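Local coordinates for cell division control protein 13 (Saccharomyces cerevisiae, PDB 4HCE) that helps maintain yeast telomeres, its second OB-fold domain forming a dimer required for productive binding of the partner protein Stn1, at residues E17-G21 against Y45-L49; D99-V103 against I128-T132; I34-K38 against R72-C76. One frame throughout, in Å; residues are numbered along the deposited sequence.

Contact 1: residues E17-G21 against Y45-L49; sequences ERLEG and YFTQL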
loop_
_atom_site.group_PDB
_atom_site.type_symbol
_atom_site.label_atom_id
_atom_site.label_comp_id
_atom_site.label_asym_id
_atom_site.label_seq_id
_atom_site.Cartn_x
_atom_site.Cartn_y
_atom_site.Cartn_z
ATOM N N GLU B 17 2.814 -18.829 -3.841
ATOM C CA GLU B 17 1.685 -19.048 -4.748
ATOM C C GLU B 17 2.010 -18.724 -6.193
ATOM O O GLU B 17 2.718 -17.749 -6.494
ATOM C CB GLU B 17 0.444 -18.243 -4.318
ATOM C CG GLU B 17 -0.136 -18.647 -2.961
ATOM C CD GLU B 17 -0.876 -20.000 -2.956
ATOM O OE1 GLU B 17 -1.244 -20.518 -4.032
ATOM O OE2 GLU B 17 -1.095 -20.563 -1.854
ATOM N N ARG B 18 1.453 -19.534 -7.089
ATOM C CA ARG B 18 1.494 -19.233 -8.503
ATOM C C ARG B 18 0.164 -18.641 -8.953
ATOM O O ARG B 18 -0.890 -19.251 -8.784
ATOM C CB ARG B 18 1.825 -20.470 -9.331
ATOM C CG ARG B 18 1.997 -20.172 -10.819
ATOM C CD ARG B 18 2.449 -21.409 -11.566
ATOM N NE ARG B 18 3.723 -21.868 -11.023
ATOM C CZ ARG B 18 4.222 -23.092 -11.172
ATOM N NH1 ARG B 18 3.558 -24.011 -11.875
ATOM N NH2 ARG B 18 5.399 -23.388 -10.619
ATOM N N LEU B 19 0.215 -17.445 -9.517
ATOM C CA LEU B 19 -0.998 -16.811 -9.993
ATOM C C LEU B 19 -0.859 -16.528 -11.467
ATOM O O LEU B 19 0.242 -16.289 -11.982
ATOM C CB LEU B 19 -1.306 -15.524 -9.200
ATOM C CG LEU B 19 -1.286 -15.613 -7.652
ATOM C CD1 LEU B 19 -1.296 -14.242 -7.027
ATOM C CD2 LEU B 19 -2.452 -16.401 -7.078
ATOM N N GLU B 20 -1.995 -16.553 -12.144
ATOM C CA GLU B 20 -2.068 -16.289 -13.562
ATOM C C GLU B 20 -3.218 -15.323 -13.816
ATOM O O GLU B 20 -4.258 -15.382 -13.149
ATOM C CB GLU B 20 -2.205 -17.589 -14.374
ATOM C CG GLU B 20 -2.060 -17.365 -15.907
ATOM C CD GLU B 20 -3.336 -16.830 -16.587
ATOM O OE1 GLU B 20 -3.245 -16.372 -17.749
ATOM O OE2 GLU B 20 -4.443 -16.861 -15.959
ATOM N N GLY B 21 -3.015 -14.402 -14.757
ATOM C CA GLY B 21 -3.995 -13.353 -14.998
ATOM C C GLY B 21 -3.277 -12.168 -15.574
ATOM O O GLY B 21 -2.492 -12.297 -16.540
ATOM N N TYR B 45 -0.455 -4.544 -9.029
ATOM C CA TYR B 45 -1.757 -5.134 -8.778
ATOM C C TYR B 45 -2.062 -6.187 -9.805
ATOM O O TYR B 45 -2.038 -5.931 -11.016
ATOM C CB TYR B 45 -2.867 -4.067 -8.713
ATOM C CG TYR B 45 -2.535 -3.089 -7.639
ATOM C CD1 TYR B 45 -2.532 -3.496 -6.313
ATOM C CD2 TYR B 45 -2.113 -1.791 -7.939
ATOM C CE1 TYR B 45 -2.173 -2.647 -5.300
ATOM C CE2 TYR B 45 -1.741 -0.918 -6.923
ATOM C CZ TYR B 45 -1.768 -1.364 -5.608
ATOM O OH TYR B 45 -1.429 -0.519 -4.578
ATOM N N PHE B 46 -2.410 -7.353 -9.281
ATOM C CA PHE B 46 -2.631 -8.541 -10.058
ATOM C C PHE B 46 -4.002 -9.138 -9.782
ATOM O O PHE B 46 -4.445 -9.207 -8.636
ATOM C CB PHE B 46 -1.535 -9.546 -9.746
ATOM C CG PHE B 46 -1.623 -10.799 -10.550
ATOM C CD1 PHE B 46 -0.883 -10.959 -11.715
ATOM C CD2 PHE B 46 -2.429 -11.822 -10.124
ATOM C CE1 PHE B 46 -0.986 -12.130 -12.454
ATOM C CE2 PHE B 46 -2.530 -12.973 -10.843
ATOM C CZ PHE B 46 -1.807 -13.137 -12.002
ATOM N N THR B 47 -4.676 -9.540 -10.853
ATOM C CA THR B 47 -5.976 -10.214 -10.768
ATOM C C THR B 47 -6.275 -11.057 -12.025
ATOM O O THR B 47 -5.830 -10.720 -13.132
ATOM C CB THR B 47 -7.158 -9.241 -10.525
ATOM O OG1 THR B 47 -8.337 -10.005 -10.201
ATOM C CG2 THR B 47 -7.440 -8.369 -11.753
ATOM N N GLN B 48 -7.031 -12.142 -11.838
ATOM C CA GLN B 48 -7.611 -12.889 -12.964
ATOM C C GLN B 48 -9.144 -12.688 -13.019
ATOM O O GLN B 48 -9.843 -13.329 -13.804
ATOM C CB GLN B 48 -7.270 -14.367 -12.842
ATOM C CG GLN B 48 -7.898 -15.029 -11.618
ATOM C CD GLN B 48 -7.661 -16.536 -11.535
ATOM O OE1 GLN B 48 -8.096 -17.177 -10.566
ATOM N NE2 GLN B 48 -7.002 -17.115 -12.541
ATOM N N LEU B 49 -9.643 -11.801 -12.166
ATOM C CA LEU B 49 -11.070 -11.493 -12.089
ATOM C C LEU B 49 -11.383 -10.209 -12.834
ATOM O O LEU B 49 -11.006 -9.139 -12.379
ATOM C CB LEU B 49 -11.479 -11.280 -10.638
ATOM C CG LEU B 49 -12.198 -12.368 -9.869
ATOM C CD1 LEU B 49 -13.691 -12.243 -10.205
ATOM C CD2 LEU B 49 -11.644 -13.778 -10.143
#
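The ring of Phe46 reaches across to strand 16-27 and meets Leu19 and the backbone that follows it. Leu19 CB lies 3.3 Å from Phe46 CE2, obliquely to the ring, and farther out Leu19 CD1 is 4.1 Å from Phe46 CD2. The end of the ring is directed at the peptide joining Glu20 to Gly21, with Gly21 N 3.3 Å from Phe46 CZ. Phe46 CG stands anti to its own backbone N (chi1 -177°), which carries the ring across. Were an alanine here, Leu19 and the Gly21 backbone would probably face a gap between the strands. Beyond the ring, Gln48 sets CB 3.2 Å from Glu20 O. Gly21 has backbone angles (153/-130) that crowd out a side chain, and a CB on it would run into Thr47 O. At this glycine the first strand turns a corner, as the strongly bent first strand of an OB fold does: residues up to and including it pair with strand 101-110 and residues after it with strand 42-47. Around this core, Val103 touches both Leu19 and Phe46, while Ile67 also touches the ring. The carboxylate of Glu20 is held in a salt bridge by Arg100. Thr47 OG1 accepts from Leu49 N at 3.0 Å in an ST turn, and it also makes a hydrogen bond with Asn63 O, at the end of strand 42-47.

Contact 2: residues D99-V103 against I128-T132; sequences DRISV and ISTDT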
loop_
_atom_site.group_PDB
_atom_site.type_symbol
_atom_site.label_atom_id
_atom_site.label_comp_id
_atom_site.label_asym_id
_atom_site.label_seq_id
_atom_site.Cartn_x
_atom_site.Cartn_y
_atom_site.Cartn_z
ATOM N N ASP B 99 -2.161 -9.504 -23.263
ATOM C CA ASP B 99 -1.236 -10.572 -22.940
ATOM C C ASP B 99 -1.251 -10.951 -21.480
ATOM O O ASP B 99 -1.062 -10.116 -20.598
ATOM C CB ASP B 99 0.182 -10.182 -23.317
ATOM C CG ASP B 99 0.318 -9.812 -24.774
ATOM O OD1 ASP B 99 -0.545 -9.083 -25.314
ATOM O OD2 ASP B 99 1.314 -10.255 -25.369
ATOM N N ARG B 100 -1.416 -12.238 -21.250
ATOM C CA ARG B 100 -1.485 -12.774 -19.921
ATOM C C ARG B 100 -0.133 -12.937 -19.255
ATOM O O ARG B 100 0.912 -13.059 -19.917
ATOM C CB ARG B 100 -2.282 -14.063 -19.956
ATOM C CG ARG B 100 -3.652 -13.703 -20.504
ATOM C CD ARG B 100 -4.639 -14.774 -20.283
ATOM N NE ARG B 100 -5.125 -14.894 -18.909
ATOM C CZ ARG B 100 -6.126 -14.209 -18.382
ATOM N NH1 ARG B 100 -6.720 -13.231 -19.060
ATOM N NH2 ARG B 100 -6.526 -14.515 -17.152
ATOM N N ILE B 101 -0.176 -12.886 -17.931
ATOM C CA ILE B 101 1.015 -12.880 -17.117
ATOM C C ILE B 101 0.892 -13.975 -16.088
ATOM O O ILE B 101 -0.201 -14.286 -15.615
ATOM C CB ILE B 101 1.261 -11.480 -16.476
ATOM C CG1 ILE B 101 2.094 -10.626 -17.431
ATOM C CG2 ILE B 101 2.107 -11.560 -15.217
ATOM C CD1 ILE B 101 1.298 -9.684 -18.284
ATOM N N SER B 102 2.028 -14.571 -15.768
ATOM C CA SER B 102 2.092 -15.562 -14.741
ATOM C C SER B 102 3.161 -15.156 -13.731
ATOM O O SER B 102 4.285 -14.795 -14.122
ATOM C CB SER B 102 2.426 -16.914 -15.369
ATOM O OG SER B 102 2.383 -17.909 -14.362
ATOM N N VAL B 103 2.830 -15.227 -12.443
ATOM C CA VAL B 103 3.759 -14.808 -11.392
ATOM C C VAL B 103 3.845 -15.867 -10.287
ATOM O O VAL B 103 2.883 -16.603 -10.015
ATOM C CB VAL B 103 3.366 -13.435 -10.761
ATOM C CG1 VAL B 103 3.399 -12.312 -11.788
ATOM C CG2 VAL B 103 1.994 -13.497 -10.111
ATOM N N ILE B 128 8.320 -13.915 -12.450
ATOM C CA ILE B 128 7.364 -13.341 -13.387
ATOM C C ILE B 128 7.693 -13.774 -14.801
ATOM O O ILE B 128 8.843 -13.696 -15.261
ATOM C CB ILE B 128 7.281 -11.790 -13.328
ATOM C CG1 ILE B 128 6.234 -11.250 -14.340
ATOM C CG2 ILE B 128 8.649 -11.159 -13.571
ATOM C CD1 ILE B 128 5.626 -9.913 -13.952
ATOM N N SER B 129 6.649 -14.229 -15.475
ATOM C CA SER B 129 6.734 -14.537 -16.861
ATOM C C SER B 129 5.687 -13.737 -17.610
ATOM O O SER B 129 4.487 -13.748 -17.272
ATOM C CB SER B 129 6.534 -16.018 -17.095
ATOM O OG SER B 129 6.487 -16.215 -18.484
ATOM N N THR B 130 6.188 -13.038 -18.622
ATOM C CA THR B 130 5.425 -12.228 -19.567
ATOM C C THR B 130 4.838 -13.131 -20.663
ATOM O O THR B 130 4.315 -12.661 -21.672
ATOM C CB THR B 130 6.337 -11.094 -20.114
ATOM O OG1 THR B 130 6.108 -9.901 -19.355
ATOM C CG2 THR B 130 6.120 -10.821 -21.601
ATOM N N ASP B 131 4.941 -14.438 -20.422
ATOM C CA ASP B 131 4.219 -15.486 -21.135
ATOM C C ASP B 131 3.447 -16.291 -20.083
ATOM O O ASP B 131 3.376 -15.879 -18.928
ATOM C CB ASP B 131 5.216 -16.405 -21.829
ATOM C CG ASP B 131 5.935 -15.731 -22.963
ATOM O OD1 ASP B 131 5.378 -14.778 -23.545
ATOM O OD2 ASP B 131 7.062 -16.163 -23.280
ATOM N N THR B 132 2.777 -17.369 -20.474
ATOM C CA THR B 132 2.211 -17.496 -21.792
ATOM C C THR B 132 0.735 -17.643 -21.482
ATOM O O THR B 132 0.268 -17.090 -20.487
ATOM C CB THR B 132 2.743 -18.705 -22.571
ATOM O OG1 THR B 132 2.654 -18.428 -23.974
ATOM C CG2 THR B 132 1.953 -19.967 -22.240
HETATM O O HOH W 1 2.835 -12.431 -24.175
HETATM O O HOH W 2 1.173 -14.075 -22.281
#
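The open end of the beta hairpin formed by strands 101-110 and 120-129, the last two strands of the OB fold, is tied where Ser102 pairs with Ser129 and Val103 with Ile128. Ser102 and Ser129 form an antiparallel hydrogen-bonded pair: Ser102 N donates to Ser129 O at 3.0 Å, and Ser129 N to Ser102 O at 2.8 Å. The neighbouring pair is non-hydrogen-bonded, and its side chains lie next to each other, pointing the same way, with Ile128 CD1 3.9 Å from Val103 CG1. With CG1 of Ile128 anti to the backbone N (chi1 -179°) and the chain extended on to CD1 (chi2 154°), that methyl also comes 4.1 Å from Ile101 CG2. Ile23 of strand 16-27 touches both isoleucines. Ser129 OG accepts from Asp131 N at 3.1 Å, an ST turn just after the last paired residue. Beyond the paired residues a water bridges the two segments, 2.9 Å from both Asp99 OD2 and Thr130 O, and a second sits 2.6 Å from Arg100 O, with only a weak link to Thr130 O. The end of the Arg100 side chain leads away from 128-132, towards strand 16-27. The contact thus passes from direct backbone hydrogen bonds, backed by apolar contacts on the isoleucine and valine face, to solvent-mediated links between groups that are all acceptors.

Contact 3: residues I34-K38 against R72-C76; sequences INEFK and RERIC
Arg72, at the start of helix 72-79, lies across Ile34 and along Lys38. Its CB is 3.7 Å from Ile34 CD1, the two side chains crossing at about a right angle, and farther along the methylenes pass the carbonyls of Ile34 and Phe37, with Arg72 CD 3.4 Å from Ile34 O. A bend at chi3 (-67°) then brings the guanidinium flat against the beginning of Lys38, whose CB lies over one of its faces, 3.7 Å from Arg72 NH1. The two long side chains run side by side in the same direction; the contact is made by the first carbons of Lys38, and the charged ends, Lys38 NZ and Arg72 NH1, stay 6.3 Å apart. A water bonded to Asn35 OD1 makes a weak bond to Arg72 NH1. One turn on, Ile75 places CD1 over a face of the Phe37 ring in a CH-pi contact, 4.2 Å from the ring centroid and 28° off its normal. Phe31 packs edge-to-face with the same ring, and Leu42 touches both Phe37 and Ile75. Cys76 follows, its SG 3.7 Å from Ile34 CD1, and that methyl is thereby lodged among Arg72, Ile75 and Cys76. Helix 72-79 follows the third strand, 65-69, and precedes the fourth, 101-110, the interval in which OB folds commonly carry their helix; here its first turn packs against the loop joining the first two strands.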
loop_
_atom_site.group_PDB
_atom_site.type_symbol
_atom_site.label_atom_id
_atom_site.label_comp_id
_atom_site.label_asym_id
_atom_site.label_seq_id
_atom_site.Cartn_x
_atom_site.Cartn_y
_atom_site.Cartn_z
ATOM N N ILE B 34 14.820 5.276 -10.946
ATOM C CA ILE B 34 15.025 4.372 -9.827
ATOM C C ILE B 34 15.112 5.102 -8.482
ATOM O O ILE B 34 14.822 4.517 -7.437
ATOM C CB ILE B 34 16.293 3.488 -10.053
ATOM C CG1 ILE B 34 16.379 2.350 -9.019
ATOM C CG2 ILE B 34 17.582 4.333 -10.068
ATOM C CD1 ILE B 34 15.253 1.330 -9.099
ATOM N N ASN B 35 15.509 6.374 -8.509
ATOM C CA ASN B 35 15.695 7.161 -7.276
ATOM C C ASN B 35 14.413 7.373 -6.476
ATOM O O ASN B 35 14.466 7.595 -5.271
ATOM C CB ASN B 35 16.343 8.517 -7.571
ATOM C CG ASN B 35 17.720 8.385 -8.196
ATOM O OD1 ASN B 35 18.489 7.472 -7.874
ATOM N ND2 ASN B 35 18.037 9.301 -9.112
ATOM N N GLU B 36 13.269 7.292 -7.161
ATOM C CA GLU B 36 11.946 7.396 -6.541
ATOM C C GLU B 36 11.718 6.334 -5.481
ATOM O O GLU B 36 10.853 6.501 -4.620
ATOM C CB GLU B 36 10.855 7.221 -7.598
ATOM C CG GLU B 36 11.187 7.821 -8.959
ATOM C CD GLU B 36 10.746 9.256 -9.087
ATOM O OE1 GLU B 36 9.588 9.531 -8.732
ATOM O OE2 GLU B 36 11.543 10.098 -9.541
ATOM N N PHE B 37 12.485 5.244 -5.562
ATOM C CA PHE B 37 12.289 4.081 -4.711
ATOM C C PHE B 37 13.316 3.918 -3.596
ATOM O O PHE B 37 13.531 2.806 -3.098
ATOM C CB PHE B 37 12.135 2.810 -5.580
ATOM C CG PHE B 37 11.041 2.945 -6.600
ATOM C CD1 PHE B 37 9.696 2.877 -6.209
ATOM C CD2 PHE B 37 11.341 3.239 -7.923
ATOM C CE1 PHE B 37 8.679 3.061 -7.137
ATOM C CE2 PHE B 37 10.329 3.423 -8.849
ATOM C CZ PHE B 37 8.994 3.336 -8.461
ATOM N N LYS B 38 13.939 5.023 -3.190
ATOM C CA LYS B 38 14.767 4.973 -1.985
ATOM C C LYS B 38 13.891 4.707 -0.755
ATOM O O LYS B 38 14.175 3.780 0.013
ATOM C CB LYS B 38 15.596 6.247 -1.786
ATOM C CG LYS B 38 16.631 6.109 -0.671
ATOM C CD LYS B 38 17.481 7.359 -0.522
ATOM C CE LYS B 38 18.460 7.222 0.633
ATOM N NZ LYS B 38 18.926 8.566 1.073
ATOM N N ARG B 72 15.223 -1.309 -4.604
ATOM C CA ARG B 72 15.677 -0.788 -5.914
ATOM C C ARG B 72 16.495 -1.793 -6.741
ATOM O O ARG B 72 16.376 -1.854 -7.962
ATOM C CB ARG B 72 16.474 0.493 -5.730
ATOM C CG ARG B 72 15.606 1.676 -5.317
ATOM C CD ARG B 72 16.473 2.865 -4.977
ATOM N NE ARG B 72 17.244 2.590 -3.765
ATOM C CZ ARG B 72 18.092 3.448 -3.216
ATOM N NH1 ARG B 72 18.291 4.632 -3.772
ATOM N NH2 ARG B 72 18.742 3.121 -2.112
ATOM N N GLU B 73 17.300 -2.591 -6.051
ATOM C CA GLU B 73 18.139 -3.591 -6.673
ATOM C C GLU B 73 17.281 -4.658 -7.363
ATOM O O GLU B 73 17.568 -5.076 -8.486
ATOM C CB GLU B 73 19.060 -4.228 -5.621
ATOM C CG GLU B 73 19.866 -5.405 -6.143
ATOM C CD GLU B 73 20.652 -6.126 -5.059
ATOM O OE1 GLU B 73 21.633 -6.797 -5.417
ATOM O OE2 GLU B 73 20.304 -6.038 -3.852
ATOM N N ARG B 74 16.236 -5.093 -6.673
ATOM C CA ARG B 74 15.303 -6.046 -7.240
ATOM C C ARG B 74 14.504 -5.447 -8.409
ATOM O O ARG B 74 14.252 -6.119 -9.397
ATOM C CB ARG B 74 14.386 -6.607 -6.143
ATOM C CG ARG B 74 13.330 -7.573 -6.638
ATOM C CD ARG B 74 13.963 -8.799 -7.284
ATOM N NE ARG B 74 12.955 -9.839 -7.441
ATOM C CZ ARG B 74 13.098 -10.929 -8.177
ATOM N NH1 ARG B 74 14.218 -11.125 -8.861
ATOM N NH2 ARG B 74 12.109 -11.806 -8.241
ATOM N N ILE B 75 14.129 -4.174 -8.299
ATOM C CA ILE B 75 13.471 -3.465 -9.400
ATOM C C ILE B 75 14.362 -3.464 -10.644
ATOM O O ILE B 75 13.888 -3.725 -11.751
ATOM C CB ILE B 75 13.115 -2.018 -8.994
ATOM C CG1 ILE B 75 12.003 -2.018 -7.929
ATOM C CG2 ILE B 75 12.730 -1.150 -10.200
ATOM C CD1 ILE B 75 11.724 -0.642 -7.345
ATOM N N CYS B 76 15.644 -3.171 -10.448
ATOM C CA CYS B 76 16.618 -3.120 -11.538
ATOM C C CYS B 76 16.826 -4.470 -12.204
ATOM O O CYS B 76 16.825 -4.570 -13.431
ATOM C CB CYS B 76 17.952 -2.539 -11.051
ATOM S SG CYS B 76 17.800 -0.761 -10.801
HETATM O O HOH W 3 18.716 5.246 -6.264
#

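From the N terminus, strand 16-27 opens contact 1 at 17-21, and the loop after it opens contact 3 at 34-38. Contact 1 then closes at 45-49, before contact 3 closes at 72-76, so the two cross along the chain although their centres lie about 23 Å apart on opposite sides of the chain's centre. Contact 2 follows in series, closing the final hairpin between 99-103 and 128-132. It adjoins contact 1 directly: Gly21 O and Ile101 N, 2.8 Å apart, make a probable hydrogen bond between neighbouring strands 16-27 and 101-110. Contacts 1 and 2 thus join first, second, fourth and fifth strands, while contact 3 attaches the helix after the third.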